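PDZ domain protein (Parabacteroides distasonis, PDB 4L8N) is of unknown function but combines N- and C-terminal PDZ domains with a DUF4136 domain and binds magnesium, consistent with a role in recognising other proteins. Local coordinates at residues Asp17-Lys22 against Lys28-Ser33; Cys286-Tyr291 against Arg296-Lys301; Ile312-Asp317 against Cys429-Lys434. One frame throughout, in Å; residues are numbered along the deposited sequence.

Followed from the N terminus, the chain makes these contacts in series, and none nests within or crosses another. Contact 1 closes the hairpin loop between strands 8-18 and 29-34 in the N-terminal PDZ domain, with five residues between its two segments. Contact 2 closes an even shorter excursion of four residues, folding the segment after helix 274-285 back on the start of strand 298-309. Contact 3 spans 111 residues and brings strand 312-315 to strand 429-435 in the C-terminal part of the chain. Contacts 1 and 2 touch, since Y291 reaches D17, so the first PDZ domain is tied directly to the DUF4136 region. Contact 3 lies apart, its nearest atoms about 20 Å from those of contact 2.

Contact 1 (Asp17-Lys22 against Lys28-Ser33); sequences DISQSK and KPVIKS
D17 and V30 form the hydrogen-bonded pair of an antiparallel beta hairpin, near the turn that joins strands 8-18 and 29-34 in the N-terminal PDZ domain. The bond from D17 N to V30 O is 3.0 Å long, and its return, from V30 N to D17 O, is 2.9 Å. Next comes the non-hydrogen-bonded pair I18-P29, a position where a proline costs the pairing no N-H bond; P29 CA instead brings a C-H contact to D17 O at 3.2 Å. Beyond it S19 N donates to K28 O over 3.1 Å. With OG of S19 anti to its own nitrogen (chi1 173°), the hydroxyl turns to the chain ahead, accepting from S21 N in an ST turn and bonding W24 O, while CB packs 3.6 Å from V30 CG2. K32, at a classic bulge opposite T15, crosses the D17 side chain at about a right angle. Its CD lies 3.4 Å from D17 OD2, whereas NZ reaches OD1 only as a long salt bridge of 3.7 Å. Replacing K32 with an alanine would probably uncover this side of the carboxylate and leave OD1 without its lysine charge. Since OD2 is bonded to Y291 and salt-bridged to K293, the chemistry implies a carboxylate held mainly from the domain junction, with K32 adding methylene cover and a looser electrostatic pull.

Contact 2 (Cys286-Tyr291 against Arg296-Lys301); sequences CMQYPY and RNVPFK
The selenium of selenomethionine M287 meets F300 in a Met-aromatic contact made at the ring's edge. SE stands 4.0 Å from F300 CE2, and its direction from the ring centroid is 82° off the normal, so it sits close to the ring plane. An extended CA-CB-CG-SE run (chi2 178°) carries it there before the chain bends at the last torsion. The F300 ring also meets that of F127, their planes about 15° apart.

A van der Waals contact of another kind sets an amide nitrogen against a methyl: Q288 NE2 and V298 CG2 approach from opposite directions to 3.6 Å. V298 and F300, two residues apart on a strand, present their side chains to the same loop. That strand, 298-309, runs antiparallel between strands 123-135 and 438-456 in the large mixed sheet, and the segment after helix 274-285 is laid against it. From the neighbouring strand, I456 touches all four of M287, Q288, V298 and F300.

Polar bonds shape the loop without crossing the contact. Q288 OE1 accepts from the backbone nitrogens of both K293 and Y294, which fixes the turn of the buried amide. Y289 N bonds C286 O at 2.9 Å, and K175 NZ binds the carbonyl oxygens of C286 and Y289. A cis peptide bond then leads into P290.

Contact 3 (Ile312-Asp317 against Cys429-Lys434); sequences ISYDID and CTFNIK
I312 sets its CD1 methyl against the CE2-CZ side of the F431 ring, coming obliquely to 3.7 Å from CE2 and 4.1 Å from CZ. The two side chains arrive from opposite directions across the interior between two sheets of the C-terminal part of the chain, an arrangement consistent with the compact beta fold of its second PDZ domain. Strand 312-315 lies between strands 104-105 and 322-325, whereas strand 429-435 runs between 438-456 and 341-345 in the large mixed sheet. No hydrogen bond crosses between the two strands, and the contact, burying a modest 87 Å², works through side chains alone.

Y314 supplies the second approach, at about a right angle to F431. Its OH comes to the edge of the F431 ring, near the ring plane, 4.0 Å from CE2. That hydroxyl is hydrogen-bonded to the OH of Y413, and the Y413 ring in turn meets F431 edge-to-face, so one neighbour both satisfies the buried oxygen and packs on the phenylalanine. I444 and I345, on the strands to either side of 429-435 in the sheet, also pack on F431.

The branching of I312 lets it serve two rings at once. CG1 stands anti to the carbonyl carbon (chi1 -60°) and carries CD1 out to F431, while the other branch turns to Y314, with CG2 3.6 Å above the plane of the Y314 ring and offset toward its rim.

Contact 1 (Asp17-Lys22 against Lys28-Ser33)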
loop_
_atom_site.group_PDB
_atom_site.type_symbol
_atom_site.label_atom_id
_atom_site.label_comp_id
_atom_site.label_asym_id
_atom_site.label_seq_id
_atom_site.Cartn_x
_atom_site.Cartn_y
_atom_site.Cartn_z
ATOM N N ASP A 17 1.702 23.838 -13.309
ATOM C CA ASP A 17 0.410 23.561 -12.696
ATOM C C ASP A 17 -0.047 24.756 -11.913
ATOM O O ASP A 17 0.790 25.524 -11.447
ATOM C CB ASP A 17 0.561 22.410 -11.692
ATOM C CG ASP A 17 0.477 20.994 -12.207
ATOM O OD1 ASP A 17 -0.024 20.798 -13.344
ATOM O OD2 ASP A 17 0.842 20.074 -11.449
ATOM N N ILE A 18 -1.349 24.881 -11.664
ATOM C CA ILE A 18 -1.818 25.838 -10.668
ATOM C C ILE A 18 -1.913 24.932 -9.429
ATOM O O ILE A 18 -2.779 24.050 -9.380
ATOM C CB ILE A 18 -3.093 26.651 -11.041
ATOM C CG1 ILE A 18 -2.743 27.756 -12.055
ATOM C CG2 ILE A 18 -3.737 27.290 -9.801
ATOM C CD1 ILE A 18 -3.039 27.421 -13.443
ATOM N N SER A 19 -0.903 25.031 -8.537
ATOM C CA SER A 19 -0.727 24.200 -7.339
ATOM C C SER A 19 -1.950 24.141 -6.448
ATOM O O SER A 19 -2.555 25.161 -6.115
ATOM C CB SER A 19 0.463 24.670 -6.515
ATOM O OG SER A 19 0.556 23.991 -5.275
ATOM N N GLN A 20 -2.288 22.901 -6.072
ATOM C CA GLN A 20 -3.384 22.550 -5.179
ATOM C C GLN A 20 -2.809 22.132 -3.821
ATOM O O GLN A 20 -3.569 21.941 -2.871
ATOM C CB GLN A 20 -4.284 21.454 -5.797
ATOM C CG GLN A 20 -5.114 21.905 -7.025
ATOM C CD GLN A 20 -5.832 23.237 -6.842
ATOM O OE1 GLN A 20 -5.603 24.200 -7.589
ATOM N NE2 GLN A 20 -6.688 23.339 -5.824
ATOM N N SER A 21 -1.459 22.068 -3.716
ATOM C CA SER A 21 -0.724 21.740 -2.489
ATOM C C SER A 21 -0.815 22.875 -1.500
ATOM O O SER A 21 -0.584 24.020 -1.871
ATOM C CB SER A 21 0.741 21.437 -2.805
ATOM O OG SER A 21 1.548 21.527 -1.642
ATOM N N LYS A 22 -1.122 22.562 -0.242
ATOM C CA LYS A 22 -1.259 23.552 0.838
ATOM C C LYS A 22 0.094 24.028 1.360
ATOM O O LYS A 22 0.158 25.089 1.985
ATOM C CB LYS A 22 -2.082 22.978 2.026
ATOM C CG LYS A 22 -3.454 22.380 1.675
ATOM C CD LYS A 22 -4.534 23.427 1.320
ATOM C CE LYS A 22 -5.730 22.818 0.613
ATOM N NZ LYS A 22 -6.665 23.856 0.094
ATOM N N LYS A 28 -1.024 29.148 -6.997
ATOM C CA LYS A 28 -0.003 29.896 -7.742
ATOM C C LYS A 28 0.592 28.976 -8.791
ATOM O O LYS A 28 0.544 27.765 -8.573
ATOM C CB LYS A 28 1.104 30.403 -6.793
ATOM C CG LYS A 28 0.642 31.397 -5.741
ATOM C CD LYS A 28 1.768 31.718 -4.795
ATOM C CE LYS A 28 1.347 32.640 -3.687
ATOM N NZ LYS A 28 2.372 32.685 -2.613
ATOM N N PRO A 29 1.176 29.463 -9.914
ATOM C CA PRO A 29 1.813 28.523 -10.852
ATOM C C PRO A 29 3.103 27.927 -10.266
ATOM O O PRO A 29 3.913 28.655 -9.692
ATOM C CB PRO A 29 2.100 29.381 -12.099
ATOM C CG PRO A 29 1.488 30.718 -11.840
ATOM C CD PRO A 29 1.346 30.861 -10.362
ATOM N N VAL A 30 3.263 26.597 -10.368
ATOM C CA VAL A 30 4.433 25.840 -9.911
ATOM C C VAL A 30 4.988 25.138 -11.138
ATOM O O VAL A 30 4.263 24.375 -11.782
ATOM C CB VAL A 30 4.147 24.836 -8.734
ATOM C CG1 VAL A 30 5.318 23.872 -8.512
ATOM C CG2 VAL A 30 3.811 25.574 -7.441
ATOM N N ILE A 31 6.269 25.383 -11.446
ATOM C CA ILE A 31 6.963 24.821 -12.600
ATOM C C ILE A 31 7.207 23.331 -12.401
ATOM O O ILE A 31 7.833 22.950 -11.420
ATOM C CB ILE A 31 8.297 25.579 -12.849
ATOM C CG1 ILE A 31 8.166 27.110 -12.729
ATOM C CG2 ILE A 31 9.022 25.098 -14.089
ATOM C CD1 ILE A 31 7.522 27.824 -13.753
ATOM N N LYS A 32 6.779 22.509 -13.381
ATOM C CA LYS A 32 6.909 21.053 -13.382
ATOM C C LYS A 32 8.125 20.564 -14.183
ATOM O O LYS A 32 8.738 19.541 -13.831
ATOM C CB LYS A 32 5.654 20.419 -13.992
ATOM C CG LYS A 32 4.408 20.474 -13.126
ATOM C CD LYS A 32 3.340 19.525 -13.665
ATOM C CE LYS A 32 2.763 19.926 -15.007
ATOM N NZ LYS A 32 2.036 18.792 -15.630
ATOM N N SER A 33 8.393 21.211 -15.325
ATOM C CA SER A 33 9.499 20.818 -16.187
ATOM C C SER A 33 9.966 21.984 -17.008
ATOM O O SER A 33 9.171 22.843 -17.365
ATOM C CB SER A 33 9.104 19.661 -17.104
ATOM O OG SER A 33 8.388 20.161 -18.222
#

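Contact 2 (Cys286-Tyr291 against Arg296-Lys301)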
loop_
_atom_site.group_PDB
_atom_site.type_symbol
_atom_site.label_atom_id
_atom_site.label_comp_id
_atom_site.label_asym_id
_atom_site.label_seq_id
_atom_site.Cartn_x
_atom_site.Cartn_y
_atom_site.Cartn_z
ATOM N N CYS A 286 12.339 12.085 -3.679
ATOM C CA CYS A 286 12.491 13.500 -3.325
ATOM C C CYS A 286 11.983 14.463 -4.392
ATOM O O CYS A 286 11.915 15.668 -4.114
ATOM C CB CYS A 286 13.928 13.809 -2.945
ATOM S SG CYS A 286 14.450 12.994 -1.420
HETATM N N MSE A 287 11.558 13.963 -5.572
HETATM C CA MSE A 287 10.978 14.849 -6.598
HETATM C C MSE A 287 9.657 15.447 -6.086
HETATM O O MSE A 287 9.195 16.467 -6.608
HETATM C CB MSE A 287 10.774 14.111 -7.922
HETATM C CG MSE A 287 11.990 14.208 -8.822
HETATM SE SE MSE A 287 11.839 13.231 -10.499
HETATM C CE MSE A 287 10.612 14.316 -11.287
ATOM N N GLN A 288 9.064 14.821 -5.033
ATOM C CA GLN A 288 7.841 15.339 -4.444
ATOM C C GLN A 288 8.122 16.215 -3.228
ATOM O O GLN A 288 7.175 16.626 -2.573
ATOM C CB GLN A 288 6.828 14.241 -4.141
ATOM C CG GLN A 288 6.186 13.732 -5.423
ATOM C CD GLN A 288 4.827 13.192 -5.190
ATOM O OE1 GLN A 288 3.823 13.777 -5.606
ATOM N NE2 GLN A 288 4.776 12.074 -4.486
ATOM N N TYR A 289 9.401 16.565 -2.959
ATOM C CA TYR A 289 9.736 17.537 -1.919
ATOM C C TYR A 289 10.270 18.810 -2.597
ATOM O O TYR A 289 11.282 18.719 -3.301
ATOM C CB TYR A 289 10.722 17.013 -0.847
ATOM C CG TYR A 289 10.771 17.978 0.320
ATOM C CD1 TYR A 289 9.746 18.007 1.267
ATOM C CD2 TYR A 289 11.737 18.991 0.377
ATOM C CE1 TYR A 289 9.722 18.966 2.285
ATOM C CE2 TYR A 289 11.715 19.962 1.389
ATOM C CZ TYR A 289 10.710 19.936 2.346
ATOM O OH TYR A 289 10.669 20.875 3.357
ATOM N N PRO A 290 9.629 20.001 -2.464
ATOM C CA PRO A 290 8.463 20.350 -1.637
ATOM C C PRO A 290 7.091 20.224 -2.315
ATOM O O PRO A 290 6.074 20.460 -1.661
ATOM C CB PRO A 290 8.741 21.817 -1.310
ATOM C CG PRO A 290 9.433 22.338 -2.521
ATOM C CD PRO A 290 10.176 21.200 -3.130
ATOM N N TYR A 291 7.049 19.867 -3.609
ATOM C CA TYR A 291 5.786 19.810 -4.321
ATOM C C TYR A 291 5.266 18.373 -4.437
ATOM O O TYR A 291 5.706 17.614 -5.294
ATOM C CB TYR A 291 5.932 20.482 -5.690
ATOM C CG TYR A 291 4.640 20.600 -6.470
ATOM C CD1 TYR A 291 3.510 21.182 -5.903
ATOM C CD2 TYR A 291 4.561 20.173 -7.794
ATOM C CE1 TYR A 291 2.322 21.300 -6.620
ATOM C CE2 TYR A 291 3.380 20.291 -8.524
ATOM C CZ TYR A 291 2.262 20.858 -7.935
ATOM O OH TYR A 291 1.106 20.991 -8.670
ATOM N N ARG A 296 -0.167 8.209 -3.115
ATOM C CA ARG A 296 0.026 6.757 -3.027
ATOM C C ARG A 296 0.822 6.071 -4.151
ATOM O O ARG A 296 1.578 5.152 -3.822
ATOM C CB ARG A 296 -1.321 6.034 -2.864
ATOM C CG ARG A 296 -1.267 4.999 -1.742
ATOM C CD ARG A 296 -2.604 4.351 -1.448
ATOM N NE ARG A 296 -3.072 3.500 -2.547
ATOM C CZ ARG A 296 -2.777 2.210 -2.680
ATOM N NH1 ARG A 296 -1.997 1.605 -1.791
ATOM N NH2 ARG A 296 -3.255 1.516 -3.707
ATOM N N ASN A 297 0.613 6.380 -5.427
ATOM C CA ASN A 297 1.372 5.658 -6.472
ATOM C C ASN A 297 1.847 6.689 -7.437
ATOM O O ASN A 297 1.003 7.250 -8.151
ATOM C CB ASN A 297 0.522 4.571 -7.171
ATOM C CG ASN A 297 0.082 3.407 -6.306
ATOM O OD1 ASN A 297 -1.115 3.193 -6.094
ATOM N ND2 ASN A 297 1.021 2.598 -5.810
ATOM N N VAL A 298 3.171 7.008 -7.418
ATOM C CA VAL A 298 3.712 8.110 -8.212
ATOM C C VAL A 298 3.970 7.739 -9.686
ATOM O O VAL A 298 4.894 6.968 -9.996
ATOM C CB VAL A 298 4.979 8.791 -7.604
ATOM C CG1 VAL A 298 5.199 10.172 -8.221
ATOM C CG2 VAL A 298 4.910 8.883 -6.084
ATOM N N PRO A 299 3.253 8.443 -10.596
ATOM C CA PRO A 299 3.499 8.270 -12.031
ATOM C C PRO A 299 4.652 9.159 -12.554
ATOM O O PRO A 299 4.641 10.388 -12.351
ATOM C CB PRO A 299 2.159 8.688 -12.644
ATOM C CG PRO A 299 1.640 9.729 -11.747
ATOM C CD PRO A 299 2.172 9.427 -10.364
ATOM N N PHE A 300 5.632 8.541 -13.256
ATOM C CA PHE A 300 6.768 9.218 -13.896
ATOM C C PHE A 300 6.798 8.980 -15.393
ATOM O O PHE A 300 6.411 7.907 -15.858
ATOM C CB PHE A 300 8.108 8.747 -13.331
ATOM C CG PHE A 300 8.330 8.964 -11.859
ATOM C CD1 PHE A 300 7.882 8.034 -10.929
ATOM C CD2 PHE A 300 9.034 10.076 -11.403
ATOM C CE1 PHE A 300 8.109 8.232 -9.563
ATOM C CE2 PHE A 300 9.281 10.255 -10.048
ATOM C CZ PHE A 300 8.814 9.333 -9.134
ATOM N N LYS A 301 7.331 9.963 -16.136
ATOM C CA LYS A 301 7.532 9.943 -17.572
ATOM C C LYS A 301 8.982 10.364 -17.893
ATOM O O LYS A 301 9.412 11.456 -17.504
ATOM C CB LYS A 301 6.514 10.847 -18.286
ATOM C CG LYS A 301 6.347 10.480 -19.758
ATOM C CD LYS A 301 5.669 11.576 -20.552
ATOM C CE LYS A 301 6.032 11.516 -22.016
ATOM N NZ LYS A 301 5.158 12.397 -22.836
#

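Contact 3 (Ile312-Asp317 against Cys429-Lys434)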
loop_
_atom_site.group_PDB
_atom_site.type_symbol
_atom_site.label_atom_id
_atom_site.label_comp_id
_atom_site.label_asym_id
_atom_site.label_seq_id
_atom_site.Cartn_x
_atom_site.Cartn_y
_atom_site.Cartn_z
ATOM N N ILE A 312 18.347 24.344 -38.922
ATOM C CA ILE A 312 17.437 24.567 -40.052
ATOM C C ILE A 312 16.012 24.157 -39.664
ATOM O O ILE A 312 15.797 23.098 -39.059
ATOM C CB ILE A 312 17.906 23.811 -41.353
ATOM C CG1 ILE A 312 19.304 24.259 -41.825
ATOM C CG2 ILE A 312 16.895 23.936 -42.511
ATOM C CD1 ILE A 312 20.100 23.173 -42.631
ATOM N N SER A 313 15.048 25.008 -40.038
ATOM C CA SER A 313 13.617 24.776 -39.930
ATOM C C SER A 313 13.074 24.629 -41.372
ATOM O O SER A 313 13.520 25.346 -42.269
ATOM C CB SER A 313 12.952 25.894 -39.146
ATOM O OG SER A 313 13.339 25.802 -37.784
ATOM N N TYR A 314 12.203 23.644 -41.613
ATOM C CA TYR A 314 11.690 23.318 -42.953
ATOM C C TYR A 314 10.208 23.682 -43.076
ATOM O O TYR A 314 9.514 23.722 -42.054
ATOM C CB TYR A 314 11.896 21.806 -43.245
ATOM C CG TYR A 314 13.324 21.317 -43.084
ATOM C CD1 TYR A 314 13.790 20.854 -41.859
ATOM C CD2 TYR A 314 14.208 21.319 -44.155
ATOM C CE1 TYR A 314 15.107 20.426 -41.698
ATOM C CE2 TYR A 314 15.524 20.884 -44.009
ATOM C CZ TYR A 314 15.967 20.423 -42.782
ATOM O OH TYR A 314 17.260 19.975 -42.633
ATOM N N ASP A 315 9.717 23.938 -44.315
ATOM C CA ASP A 315 8.305 24.280 -44.565
ATOM C C ASP A 315 7.447 23.021 -44.472
ATOM O O ASP A 315 7.680 22.079 -45.217
ATOM C CB ASP A 315 8.140 24.952 -45.952
ATOM C CG ASP A 315 6.905 25.826 -46.174
ATOM O OD1 ASP A 315 5.818 25.473 -45.659
ATOM O OD2 ASP A 315 7.007 26.817 -46.941
ATOM N N ILE A 316 6.450 23.008 -43.571
ATOM C CA ILE A 316 5.514 21.888 -43.347
ATOM C C ILE A 316 4.886 21.384 -44.684
ATOM O O ILE A 316 4.584 20.195 -44.803
ATOM C CB ILE A 316 4.426 22.276 -42.289
ATOM C CG1 ILE A 316 3.565 21.054 -41.850
ATOM C CG2 ILE A 316 3.584 23.503 -42.705
ATOM C CD1 ILE A 316 2.605 21.278 -40.629
ATOM N N ASP A 317 4.731 22.278 -45.679
ATOM C CA ASP A 317 4.152 21.955 -46.982
ATOM C C ASP A 317 5.293 21.665 -47.991
ATOM O O ASP A 317 5.498 20.489 -48.307
ATOM C CB ASP A 317 3.200 23.079 -47.454
ATOM C CG ASP A 317 2.270 23.615 -46.366
ATOM O OD1 ASP A 317 1.500 22.807 -45.785
ATOM O OD2 ASP A 317 2.318 24.837 -46.092
ATOM N N CYS A 429 27.842 16.419 -42.499
ATOM C CA CYS A 429 26.813 16.242 -43.530
ATOM C C CYS A 429 26.975 17.272 -44.622
ATOM O O CYS A 429 27.295 18.428 -44.347
ATOM C CB CYS A 429 25.417 16.302 -42.913
ATOM S SG CYS A 429 25.232 15.328 -41.385
ATOM N N THR A 430 26.762 16.845 -45.868
ATOM C CA THR A 430 26.876 17.697 -47.047
ATOM C C THR A 430 25.508 18.232 -47.394
ATOM O O THR A 430 24.575 17.460 -47.606
ATOM C CB THR A 430 27.515 16.916 -48.215
ATOM O OG1 THR A 430 28.852 16.553 -47.861
ATOM C CG2 THR A 430 27.532 17.702 -49.507
ATOM N N PHE A 431 25.393 19.555 -47.450
ATOM C CA PHE A 431 24.154 20.224 -47.824
ATOM C C PHE A 431 24.361 20.967 -49.151
ATOM O O PHE A 431 25.228 21.843 -49.251
ATOM C CB PHE A 431 23.663 21.164 -46.711
ATOM C CG PHE A 431 22.947 20.512 -45.545
ATOM C CD1 PHE A 431 23.666 19.954 -44.487
ATOM C CD2 PHE A 431 21.557 20.508 -45.473
ATOM C CE1 PHE A 431 23.003 19.399 -43.386
ATOM C CE2 PHE A 431 20.900 19.958 -44.368
ATOM C CZ PHE A 431 21.627 19.410 -43.336
ATOM N N ASN A 432 23.608 20.542 -50.185
ATOM C CA ASN A 432 23.610 21.108 -51.535
ATOM C C ASN A 432 22.422 22.025 -51.657
ATOM O O ASN A 432 21.284 21.552 -51.703
ATOM C CB ASN A 432 23.556 20.006 -52.600
ATOM C CG ASN A 432 24.833 19.246 -52.734
ATOM O OD1 ASN A 432 25.043 18.214 -52.088
ATOM N ND2 ASN A 432 25.719 19.755 -53.569
ATOM N N ILE A 433 22.670 23.339 -51.633
ATOM C CA ILE A 433 21.586 24.312 -51.696
ATOM C C ILE A 433 21.618 25.098 -53.032
ATOM O O ILE A 433 22.585 25.007 -53.800
ATOM C CB ILE A 433 21.565 25.255 -50.444
ATOM C CG1 ILE A 433 22.796 26.188 -50.379
ATOM C CG2 ILE A 433 21.388 24.461 -49.138
ATOM C CD1 ILE A 433 22.477 27.609 -50.155
ATOM N N LYS A 434 20.528 25.835 -53.304
ATOM C CA LYS A 434 20.364 26.677 -54.480
ATOM C C LYS A 434 19.559 27.919 -54.105
ATOM O O LYS A 434 18.371 27.805 -53.787
ATOM C CB LYS A 434 19.687 25.901 -55.625
#